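Local coordinates for periplasmic binding protein (Veillonella parvula, PDB 4N01) that probably binds a solute, perhaps an iron chelate or cobalamin-like ligand, in the periplasm and delivers it to a membrane transporter, at residues His305-Lys310 and Glu329-Ile334. Sequence-based numbering, arbitrary orientation.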
loop_
_atom_site.group_PDB
_atom_site.type_symbol
_atom_site.label_atom_id
_atom_site.label_comp_id
_atom_site.label_asym_id
_atom_site.label_seq_id
_atom_site.Cartn_x
_atom_site.Cartn_y
_atom_site.Cartn_z
ATOM N N HIS A 305 19.274 -11.469 -9.866
ATOM C CA HIS A 305 17.813 -11.392 -9.837
ATOM C C HIS A 305 17.332 -10.269 -8.917
ATOM O O HIS A 305 16.810 -10.525 -7.824
ATOM C CB HIS A 305 17.234 -12.721 -9.364
ATOM C CG HIS A 305 17.324 -13.821 -10.370
ATOM N ND1 HIS A 305 17.450 -13.593 -11.734
ATOM C CD2 HIS A 305 17.290 -15.170 -10.234
ATOM C CE1 HIS A 305 17.503 -14.738 -12.372
ATOM N NE2 HIS A 305 17.406 -15.721 -11.482
ATOM N N PHE A 306 17.515 -9.029 -9.358
ATOM C CA PHE A 306 17.062 -7.855 -8.612
ATOM C C PHE A 306 15.853 -7.239 -9.297
ATOM O O PHE A 306 15.895 -6.943 -10.494
ATOM C CB PHE A 306 18.185 -6.812 -8.541
ATOM C CG PHE A 306 19.433 -7.312 -7.860
ATOM C CD1 PHE A 306 19.449 -7.530 -6.486
ATOM C CD2 PHE A 306 20.585 -7.578 -8.593
ATOM C CE1 PHE A 306 20.604 -8.001 -5.851
ATOM C CE2 PHE A 306 21.745 -8.051 -7.965
ATOM C CZ PHE A 306 21.753 -8.263 -6.594
ATOM N N ILE A 307 14.788 -7.019 -8.532
ATOM C CA ILE A 307 13.523 -6.538 -9.077
ATOM C C ILE A 307 13.089 -5.246 -8.389
ATOM O O ILE A 307 13.057 -5.157 -7.163
ATOM C CB ILE A 307 12.437 -7.597 -8.898
ATOM C CG1 ILE A 307 12.794 -8.822 -9.738
ATOM C CG2 ILE A 307 11.072 -7.066 -9.322
ATOM C CD1 ILE A 307 11.827 -9.915 -9.594
ATOM N N ARG A 308 12.771 -4.242 -9.190
ATOM C CA ARG A 308 12.459 -2.905 -8.677
ATOM C C ARG A 308 10.972 -2.747 -8.419
ATOM O O ARG A 308 10.159 -3.092 -9.277
ATOM C CB ARG A 308 12.892 -1.873 -9.713
ATOM C CG ARG A 308 12.688 -0.422 -9.308
ATOM C CD ARG A 308 13.073 0.475 -10.460
ATOM N NE ARG A 308 13.019 1.892 -10.108
ATOM C CZ ARG A 308 11.906 2.613 -10.120
ATOM N NH1 ARG A 308 10.760 2.034 -10.453
ATOM N NH2 ARG A 308 11.935 3.903 -9.800
ATOM N N VAL A 309 10.602 -2.227 -7.251
ATOM C CA VAL A 309 9.206 -1.838 -7.020
ATOM C C VAL A 309 9.146 -0.500 -6.319
ATOM O O VAL A 309 10.132 -0.057 -5.727
ATOM C CB VAL A 309 8.442 -2.847 -6.123
ATOM C CG1 VAL A 309 8.367 -4.223 -6.777
ATOM C CG2 VAL A 309 9.078 -2.926 -4.719
ATOM N N LYS A 310 7.986 0.143 -6.388
ATOM C CA LYS A 310 7.675 1.244 -5.491
ATOM C C LYS A 310 6.897 0.657 -4.330
ATOM O O LYS A 310 6.148 -0.307 -4.505
ATOM C CB LYS A 310 6.814 2.290 -6.190
ATOM C CG LYS A 310 7.466 2.888 -7.429
ATOM C CD LYS A 310 8.735 3.640 -7.068
ATOM C CE LYS A 310 8.394 4.927 -6.329
ATOM N NZ LYS A 310 9.627 5.703 -5.949
ATOM N N GLU A 329 5.748 -11.245 -14.707
ATOM C CA GLU A 329 6.464 -11.384 -15.962
ATOM C C GLU A 329 7.953 -11.446 -15.669
ATOM O O GLU A 329 8.678 -12.268 -16.237
ATOM C CB GLU A 329 6.123 -10.232 -16.916
ATOM C CG GLU A 329 4.670 -10.262 -17.382
ATOM C CD GLU A 329 4.350 -9.194 -18.407
ATOM O OE1 GLU A 329 5.113 -8.206 -18.507
ATOM O OE2 GLU A 329 3.330 -9.348 -19.118
ATOM N N GLU A 330 8.399 -10.604 -14.749
ATOM C CA GLU A 330 9.817 -10.535 -14.420
ATOM C C GLU A 330 10.326 -11.759 -13.655
ATOM O O GLU A 330 11.445 -12.214 -13.893
ATOM C CB GLU A 330 10.125 -9.225 -13.678
ATOM C CG GLU A 330 10.122 -7.999 -14.610
ATOM C CD GLU A 330 10.182 -6.665 -13.880
ATOM O OE1 GLU A 330 10.127 -6.662 -12.633
ATOM O OE2 GLU A 330 10.271 -5.613 -14.555
ATOM N N ILE A 331 9.509 -12.300 -12.757
ATOM C CA ILE A 331 9.925 -13.438 -11.921
ATOM C C ILE A 331 9.815 -14.767 -12.663
ATOM O O ILE A 331 10.691 -15.630 -12.562
ATOM C CB ILE A 331 9.093 -13.486 -10.621
ATOM C CG1 ILE A 331 9.461 -12.290 -9.743
ATOM C CG2 ILE A 331 9.318 -14.786 -9.842
ATOM C CD1 ILE A 331 8.528 -12.070 -8.573
ATOM N N HIS A 332 8.758 -14.908 -13.453
ATOM C CA HIS A 332 8.452 -16.187 -14.090
ATOM C C HIS A 332 8.718 -16.213 -15.589
ATOM O O HIS A 332 8.589 -17.260 -16.221
ATOM C CB HIS A 332 6.997 -16.537 -13.832
ATOM C CG HIS A 332 6.690 -16.803 -12.386
ATOM N ND1 HIS A 332 7.098 -17.949 -11.743
ATOM C CD2 HIS A 332 6.011 -16.069 -11.473
ATOM C CE1 HIS A 332 6.676 -17.916 -10.485
ATOM N NE2 HIS A 332 6.019 -16.789 -10.298
ATOM N N GLY A 333 9.073 -15.067 -16.162
ATOM C CA GLY A 333 9.421 -15.002 -17.577
ATOM C C GLY A 333 8.248 -15.195 -18.524
ATOM O O GLY A 333 8.437 -15.596 -19.670
ATOM N N ILE A 334 7.037 -14.919 -18.051
ATOM C CA ILE A 334 5.854 -14.997 -18.900
ATOM C C ILE A 334 5.585 -13.656 -19.568
ATOM O O ILE A 334 6.129 -12.621 -19.170
ATOM C CB ILE A 334 4.576 -15.341 -18.097
ATOM C CG1 ILE A 334 4.256 -14.224 -17.093
ATOM C CG2 ILE A 334 4.716 -16.666 -17.399
ATOM C CD1 ILE A 334 2.853 -14.303 -16.480
HETATM O O HOH W 1 9.818 -4.176 -11.754
#
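Ile307 and Ile331 meet almost at right angles: CD1 of Ile307 presses on CG1 of Ile331 at 3.4 Å, tighter than ordinary carbon-carbon contact, while the two CD1 methyls of these isoleucines stay 4.1 Å apart. Ile307 reaches the helix with both branches. Its CG1 arm, anti to the carbonyl carbon (chi1 -65°) and extended to CD1 (chi2 178°), takes the hydrophobic partner, whereas CG2 lies 3.5 Å from OE1 of Glu330. The side chains of Ile307 and Glu330 run past each other in opposite directions, and their contact is confined to the Ile307 CG2 methyl and OE1 at the end of the extended glutamate. The carboxylate has no direct hydrogen bond to the strand; water 1 spans the gap, donating to Glu330 OE1 and to Arg308 O, each at 2.7 Å from the water oxygen. Arg308 O also accepts a hydrogen bond from Arg326 NH2, so two donors grip this carbonyl. Leu327, one turn back from Ile331, also touches Ile307, and Tyr266 of the adjoining strand touches both isoleucines. The arrangement is helix-on-sheet packing in an alpha/beta domain: the C-terminal part of helix 320-332 lies against 306-309, an outermost strand of a four-stranded parallel sheet in this periplasmic binding protein.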